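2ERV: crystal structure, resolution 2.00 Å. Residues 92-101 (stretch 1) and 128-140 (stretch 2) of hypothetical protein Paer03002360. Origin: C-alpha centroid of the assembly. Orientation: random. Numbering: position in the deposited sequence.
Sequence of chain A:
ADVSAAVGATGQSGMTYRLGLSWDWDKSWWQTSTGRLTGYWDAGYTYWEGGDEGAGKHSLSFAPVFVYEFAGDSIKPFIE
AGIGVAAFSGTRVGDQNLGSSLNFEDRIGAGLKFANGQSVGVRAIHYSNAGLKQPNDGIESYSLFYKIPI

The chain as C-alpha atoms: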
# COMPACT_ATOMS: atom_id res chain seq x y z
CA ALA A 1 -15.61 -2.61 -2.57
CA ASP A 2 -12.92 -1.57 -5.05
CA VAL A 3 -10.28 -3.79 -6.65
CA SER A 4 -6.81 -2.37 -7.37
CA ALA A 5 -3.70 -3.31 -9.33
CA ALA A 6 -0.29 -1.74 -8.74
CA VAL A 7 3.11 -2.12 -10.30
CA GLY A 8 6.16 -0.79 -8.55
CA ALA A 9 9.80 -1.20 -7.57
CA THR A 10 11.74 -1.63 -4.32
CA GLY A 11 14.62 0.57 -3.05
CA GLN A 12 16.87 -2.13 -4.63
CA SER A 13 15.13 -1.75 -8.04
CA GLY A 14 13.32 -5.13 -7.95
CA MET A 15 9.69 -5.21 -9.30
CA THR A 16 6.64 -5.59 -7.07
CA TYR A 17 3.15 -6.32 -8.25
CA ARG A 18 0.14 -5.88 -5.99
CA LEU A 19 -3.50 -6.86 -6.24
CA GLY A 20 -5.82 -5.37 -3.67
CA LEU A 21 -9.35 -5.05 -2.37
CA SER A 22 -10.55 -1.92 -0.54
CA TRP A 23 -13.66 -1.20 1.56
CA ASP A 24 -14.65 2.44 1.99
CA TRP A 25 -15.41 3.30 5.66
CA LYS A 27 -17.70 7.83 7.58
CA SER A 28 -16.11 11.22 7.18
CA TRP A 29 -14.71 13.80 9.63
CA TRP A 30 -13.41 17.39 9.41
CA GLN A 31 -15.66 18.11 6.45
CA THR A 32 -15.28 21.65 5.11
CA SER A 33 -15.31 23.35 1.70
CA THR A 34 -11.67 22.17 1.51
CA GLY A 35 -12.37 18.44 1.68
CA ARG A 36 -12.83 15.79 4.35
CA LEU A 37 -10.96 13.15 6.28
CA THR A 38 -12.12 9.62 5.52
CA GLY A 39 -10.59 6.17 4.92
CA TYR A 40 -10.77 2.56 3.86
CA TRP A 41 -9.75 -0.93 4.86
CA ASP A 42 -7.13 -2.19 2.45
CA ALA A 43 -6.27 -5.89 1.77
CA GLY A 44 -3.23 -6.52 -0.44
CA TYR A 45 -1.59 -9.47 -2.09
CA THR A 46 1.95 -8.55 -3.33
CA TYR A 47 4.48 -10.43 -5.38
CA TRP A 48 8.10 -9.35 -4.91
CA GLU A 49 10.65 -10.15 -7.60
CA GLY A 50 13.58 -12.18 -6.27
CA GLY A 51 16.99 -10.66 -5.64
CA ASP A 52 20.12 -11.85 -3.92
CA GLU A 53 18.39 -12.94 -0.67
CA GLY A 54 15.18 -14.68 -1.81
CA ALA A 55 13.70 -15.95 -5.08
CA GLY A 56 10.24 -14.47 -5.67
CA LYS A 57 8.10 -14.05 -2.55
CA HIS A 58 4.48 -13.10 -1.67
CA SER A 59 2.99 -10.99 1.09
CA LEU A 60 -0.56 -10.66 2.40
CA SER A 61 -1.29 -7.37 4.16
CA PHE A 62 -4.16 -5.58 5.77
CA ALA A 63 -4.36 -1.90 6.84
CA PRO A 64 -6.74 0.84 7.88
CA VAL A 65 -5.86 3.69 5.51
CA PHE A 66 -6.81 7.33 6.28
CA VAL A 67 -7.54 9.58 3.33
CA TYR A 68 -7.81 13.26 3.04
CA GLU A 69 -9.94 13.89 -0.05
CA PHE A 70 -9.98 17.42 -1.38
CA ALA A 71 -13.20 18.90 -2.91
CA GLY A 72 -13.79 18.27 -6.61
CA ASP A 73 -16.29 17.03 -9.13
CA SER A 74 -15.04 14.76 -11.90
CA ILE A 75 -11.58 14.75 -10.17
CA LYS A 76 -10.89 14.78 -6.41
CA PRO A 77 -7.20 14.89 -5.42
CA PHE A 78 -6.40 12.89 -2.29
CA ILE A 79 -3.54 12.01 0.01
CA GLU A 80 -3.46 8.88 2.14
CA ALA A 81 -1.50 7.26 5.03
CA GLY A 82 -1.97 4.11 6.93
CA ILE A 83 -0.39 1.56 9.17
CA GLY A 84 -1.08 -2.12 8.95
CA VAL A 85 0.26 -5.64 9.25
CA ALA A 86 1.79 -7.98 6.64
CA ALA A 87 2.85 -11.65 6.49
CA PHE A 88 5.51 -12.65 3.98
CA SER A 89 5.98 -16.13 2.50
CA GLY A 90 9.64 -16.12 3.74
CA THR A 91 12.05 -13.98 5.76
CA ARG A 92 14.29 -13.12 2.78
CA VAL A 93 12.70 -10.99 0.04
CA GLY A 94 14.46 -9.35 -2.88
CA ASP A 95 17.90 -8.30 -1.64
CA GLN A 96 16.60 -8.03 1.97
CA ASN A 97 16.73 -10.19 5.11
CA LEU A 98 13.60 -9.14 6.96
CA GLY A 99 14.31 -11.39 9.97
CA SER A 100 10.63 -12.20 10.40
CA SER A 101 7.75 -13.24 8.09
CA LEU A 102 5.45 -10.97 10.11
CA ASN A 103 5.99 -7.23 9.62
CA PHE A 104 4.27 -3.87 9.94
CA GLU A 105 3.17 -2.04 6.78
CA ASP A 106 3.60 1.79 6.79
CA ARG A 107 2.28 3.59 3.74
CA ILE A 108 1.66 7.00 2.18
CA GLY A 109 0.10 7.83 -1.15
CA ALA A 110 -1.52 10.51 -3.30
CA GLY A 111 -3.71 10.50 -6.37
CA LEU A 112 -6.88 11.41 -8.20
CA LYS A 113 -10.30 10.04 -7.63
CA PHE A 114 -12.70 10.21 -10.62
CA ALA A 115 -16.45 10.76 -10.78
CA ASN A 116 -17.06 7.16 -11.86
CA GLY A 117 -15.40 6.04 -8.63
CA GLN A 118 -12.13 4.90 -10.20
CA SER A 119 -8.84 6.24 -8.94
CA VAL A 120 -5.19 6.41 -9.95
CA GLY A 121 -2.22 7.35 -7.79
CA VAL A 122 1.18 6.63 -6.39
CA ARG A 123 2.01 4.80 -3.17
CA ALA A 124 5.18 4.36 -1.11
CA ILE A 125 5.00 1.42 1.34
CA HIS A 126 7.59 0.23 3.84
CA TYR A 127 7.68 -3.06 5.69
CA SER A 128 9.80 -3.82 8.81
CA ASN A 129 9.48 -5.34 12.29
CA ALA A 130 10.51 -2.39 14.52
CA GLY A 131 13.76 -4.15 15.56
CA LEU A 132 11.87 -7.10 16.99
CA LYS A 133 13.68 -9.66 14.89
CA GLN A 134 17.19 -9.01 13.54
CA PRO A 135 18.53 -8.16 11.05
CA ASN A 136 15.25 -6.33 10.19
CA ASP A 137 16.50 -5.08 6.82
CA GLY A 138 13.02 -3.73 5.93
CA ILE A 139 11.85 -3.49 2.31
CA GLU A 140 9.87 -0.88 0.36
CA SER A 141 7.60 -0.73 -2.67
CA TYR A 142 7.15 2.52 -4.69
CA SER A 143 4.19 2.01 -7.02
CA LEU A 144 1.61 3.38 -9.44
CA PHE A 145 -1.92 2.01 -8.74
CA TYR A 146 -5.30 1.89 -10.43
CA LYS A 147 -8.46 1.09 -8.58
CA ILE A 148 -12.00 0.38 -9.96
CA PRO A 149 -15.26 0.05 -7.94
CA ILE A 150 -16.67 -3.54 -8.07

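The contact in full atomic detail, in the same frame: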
# COMPACT_ATOMS: atom_id res chain seq x y z
N ARG A 92 13.39 -13.79 3.73
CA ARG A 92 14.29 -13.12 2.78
C ARG A 92 13.51 -12.76 1.53
O ARG A 92 12.88 -13.61 0.95
CB ARG A 92 15.45 -14.02 2.41
CG ARG A 92 16.48 -14.17 3.51
CD ARG A 92 17.44 -15.34 3.25
NE ARG A 92 18.66 -15.10 4.02
CZ ARG A 92 18.88 -15.58 5.22
NH1 ARG A 92 17.96 -16.34 5.79
NH2 ARG A 92 20.01 -15.29 5.86
N VAL A 93 13.52 -11.50 1.14
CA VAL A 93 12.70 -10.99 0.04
C VAL A 93 13.59 -10.03 -0.73
O VAL A 93 14.26 -9.17 -0.12
CB VAL A 93 11.46 -10.21 0.58
CG1 VAL A 93 10.54 -9.73 -0.54
CG2 VAL A 93 10.65 -11.10 1.57
N GLY A 94 13.62 -10.17 -2.05
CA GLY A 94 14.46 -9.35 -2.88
C GLY A 94 15.89 -9.47 -2.40
O GLY A 94 16.37 -10.58 -2.18
N ASP A 95 16.54 -8.33 -2.18
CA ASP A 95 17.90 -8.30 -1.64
C ASP A 95 17.90 -8.22 -0.11
O ASP A 95 18.93 -7.95 0.47
CB ASP A 95 18.66 -7.07 -2.16
CG ASP A 95 19.03 -7.15 -3.63
OD1 ASP A 95 18.89 -8.21 -4.30
OD2 ASP A 95 19.48 -6.14 -4.20
N GLN A 96 16.75 -8.42 0.55
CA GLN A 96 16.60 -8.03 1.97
C GLN A 96 16.38 -9.22 2.90
O GLN A 96 15.64 -10.12 2.59
CB GLN A 96 15.40 -7.07 2.16
CG GLN A 96 15.38 -5.80 1.26
CD GLN A 96 16.65 -4.96 1.37
OE1 GLN A 96 17.48 -5.00 0.46
NE2 GLN A 96 16.79 -4.18 2.44
N ASN A 97 17.03 -9.21 4.06
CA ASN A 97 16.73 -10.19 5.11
C ASN A 97 15.87 -9.49 6.12
O ASN A 97 16.35 -8.66 6.90
CB ASN A 97 18.00 -10.73 5.72
CG ASN A 97 17.75 -11.83 6.77
OD1 ASN A 97 16.63 -12.08 7.18
ND2 ASN A 97 18.81 -12.44 7.22
N LEU A 98 14.57 -9.77 6.07
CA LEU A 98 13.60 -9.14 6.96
C LEU A 98 13.65 -9.63 8.41
O LEU A 98 13.11 -8.98 9.31
CB LEU A 98 12.20 -9.35 6.43
CG LEU A 98 11.92 -8.87 5.00
CD1 LEU A 98 10.49 -9.18 4.69
CD2 LEU A 98 12.17 -7.37 5.00
N GLY A 99 14.23 -10.81 8.62
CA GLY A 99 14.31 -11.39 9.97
C GLY A 99 13.07 -12.19 10.33
O GLY A 99 13.16 -13.34 10.77
N SER A 100 11.92 -11.58 10.12
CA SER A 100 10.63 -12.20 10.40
C SER A 100 9.74 -12.18 9.14
O SER A 100 9.87 -11.30 8.30
CB SER A 100 9.93 -11.48 11.54
OG SER A 100 9.64 -10.13 11.23
N SER A 101 8.84 -13.16 9.06
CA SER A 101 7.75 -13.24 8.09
C SER A 101 6.73 -12.15 8.40
O SER A 101 6.24 -11.47 7.50
CB SER A 101 7.03 -14.61 8.19
OG SER A 101 5.72 -14.48 7.58
N SER A 128 8.69 -3.42 7.89
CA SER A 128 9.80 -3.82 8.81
C SER A 128 9.19 -4.26 10.13
O SER A 128 8.00 -4.19 10.27
CB SER A 128 10.86 -2.73 8.98
OG SER A 128 10.26 -1.53 9.46
N ASN A 129 10.01 -4.69 11.09
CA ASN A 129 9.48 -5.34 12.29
C ASN A 129 9.78 -4.56 13.59
O ASN A 129 9.57 -5.08 14.71
CB ASN A 129 9.93 -6.84 12.35
CG ASN A 129 11.45 -7.01 12.48
OD1 ASN A 129 12.13 -6.28 13.24
ND2 ASN A 129 12.00 -7.98 11.77
N ALA A 130 10.20 -3.31 13.43
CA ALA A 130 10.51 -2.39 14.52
C ALA A 130 11.64 -2.88 15.43
O ALA A 130 11.67 -2.53 16.63
CB ALA A 130 9.28 -2.06 15.32
N GLY A 131 12.55 -3.66 14.85
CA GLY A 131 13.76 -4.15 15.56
C GLY A 131 13.55 -5.43 16.34
O GLY A 131 14.47 -5.94 17.04
N LEU A 132 12.34 -5.97 16.20
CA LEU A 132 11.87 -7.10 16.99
C LEU A 132 12.42 -8.45 16.51
O LEU A 132 12.39 -9.43 17.25
CB LEU A 132 10.33 -7.11 17.00
CG LEU A 132 9.65 -6.01 17.81
CD1 LEU A 132 8.13 -6.14 17.63
CD2 LEU A 132 10.02 -6.08 19.29
N LYS A 133 12.91 -8.51 15.28
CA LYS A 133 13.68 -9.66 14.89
C LYS A 133 14.78 -9.23 13.94
O LYS A 133 14.48 -8.72 12.82
CB LYS A 133 12.76 -10.71 14.25
CG LYS A 133 13.49 -11.88 13.66
CD LYS A 133 13.95 -12.83 14.73
CE LYS A 133 14.22 -14.17 14.10
NZ LYS A 133 15.04 -14.99 15.05
N GLN A 134 16.03 -9.40 14.36
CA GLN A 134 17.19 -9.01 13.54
C GLN A 134 17.31 -9.93 12.32
O GLN A 134 16.89 -11.07 12.41
CB GLN A 134 18.50 -9.09 14.36
CG GLN A 134 18.65 -8.03 15.41
CD GLN A 134 18.09 -6.69 14.97
OE1 GLN A 134 18.36 -6.21 13.87
NE2 GLN A 134 17.26 -6.11 15.81
N PRO A 135 17.95 -9.50 11.22
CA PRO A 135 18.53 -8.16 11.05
C PRO A 135 17.54 -7.06 10.61
O PRO A 135 17.96 -5.92 10.35
CB PRO A 135 19.57 -8.37 9.95
CG PRO A 135 18.99 -9.45 9.14
CD PRO A 135 18.27 -10.39 10.09
N ASN A 136 16.25 -7.38 10.53
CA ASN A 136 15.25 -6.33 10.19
C ASN A 136 15.68 -5.40 9.06
O ASN A 136 15.78 -4.19 9.26
CB ASN A 136 14.96 -5.50 11.45
CG ASN A 136 13.79 -4.52 11.25
OD1 ASN A 136 12.87 -4.80 10.50
ND2 ASN A 136 13.81 -3.40 11.96
N ASP A 137 15.97 -5.94 7.87
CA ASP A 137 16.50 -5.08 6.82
C ASP A 137 15.43 -4.09 6.31
O ASP A 137 15.76 -3.05 5.72
CB ASP A 137 17.01 -5.87 5.62
CG ASP A 137 18.33 -6.57 5.87
OD1 ASP A 137 18.96 -6.40 6.94
OD2 ASP A 137 18.83 -7.30 4.98
N GLY A 138 14.17 -4.43 6.53
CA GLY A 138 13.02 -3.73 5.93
C GLY A 138 13.01 -3.88 4.41
O GLY A 138 14.03 -4.22 3.81
N ILE A 139 11.89 -3.59 3.77
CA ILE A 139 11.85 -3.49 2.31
C ILE A 139 10.72 -2.50 1.95
O ILE A 139 9.78 -2.27 2.74
CB ILE A 139 11.58 -4.87 1.68
CG1 ILE A 139 11.86 -4.89 0.13
CG2 ILE A 139 10.18 -5.32 2.02
CD1 ILE A 139 11.87 -6.30 -0.49
N GLU A 140 10.79 -1.94 0.75
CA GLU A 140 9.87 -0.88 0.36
C GLU A 140 9.35 -1.19 -1.02
O GLU A 140 10.03 -1.91 -1.78
CB GLU A 140 10.59 0.47 0.30
CG GLU A 140 11.08 1.04 1.66
CD GLU A 140 12.38 0.40 2.17
OE1 GLU A 140 13.35 0.33 1.38
OE2 GLU A 140 12.43 -0.02 3.38
O HOH W 1 12.57 -6.20 8.23

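Two loop-rich segments of one chain meet here and bury 592 Å² between them. Their backbones come closest at Leu98 and Asn136, whose CA atoms lie 4.6 Å apart.

Asp137 binds the backbone of Asn97 at both polar groups. Asn97 N donates to Asp137 OD2 at 2.8 Å, and Asp137 N donates to Asn97 O at 2.9 Å. The carboxylate thus satisfies an amide that has no strand partner in the other stretch. The side chain of Asn97 turns back on its own loop, where OD1 accepts from Gly99 N at 3.1 Å. Its ND2 lies against the ring of Pro135, 3.6 Å from CG; a cis peptide bond precedes this proline.

Gln96 reaches across with its amide. NE2 donates to Gly138 O at 3.1 Å. The amide N of Gly138 is served by a water, which accepts from it at 2.9 Å. The same water donates to Leu98 O at 3.0 Å and to Asn136 OD1 at 2.7 Å, so it links the two stretches. Asn136 OD1 also accepts from Asn129 N at 2.9 Å.

Asn129 organises the other end. Its OD1 accepts from Lys133 N at 3.1 Å, and its ND2 donates to Lys133 O at 2.8 Å. ND2 also donates to Ser100 OG at 3.2 Å, tying the turn to stretch 1. Leu98 O is 2.9 Å from Asn129 ND2, but the angle is too poor for a hydrogen bond.

Gly99 fits tightly beside this turn. A CB there would lie 2.4 Å from Lys133 O, a clash, and the backbone angles also call for glycine.

The apolar part centres on Ile139. Its CD1 meets Val93 CG1 at 3.7 Å, and its CG2 lies 4.1 Å from Leu98 CD2. All three residues are buried.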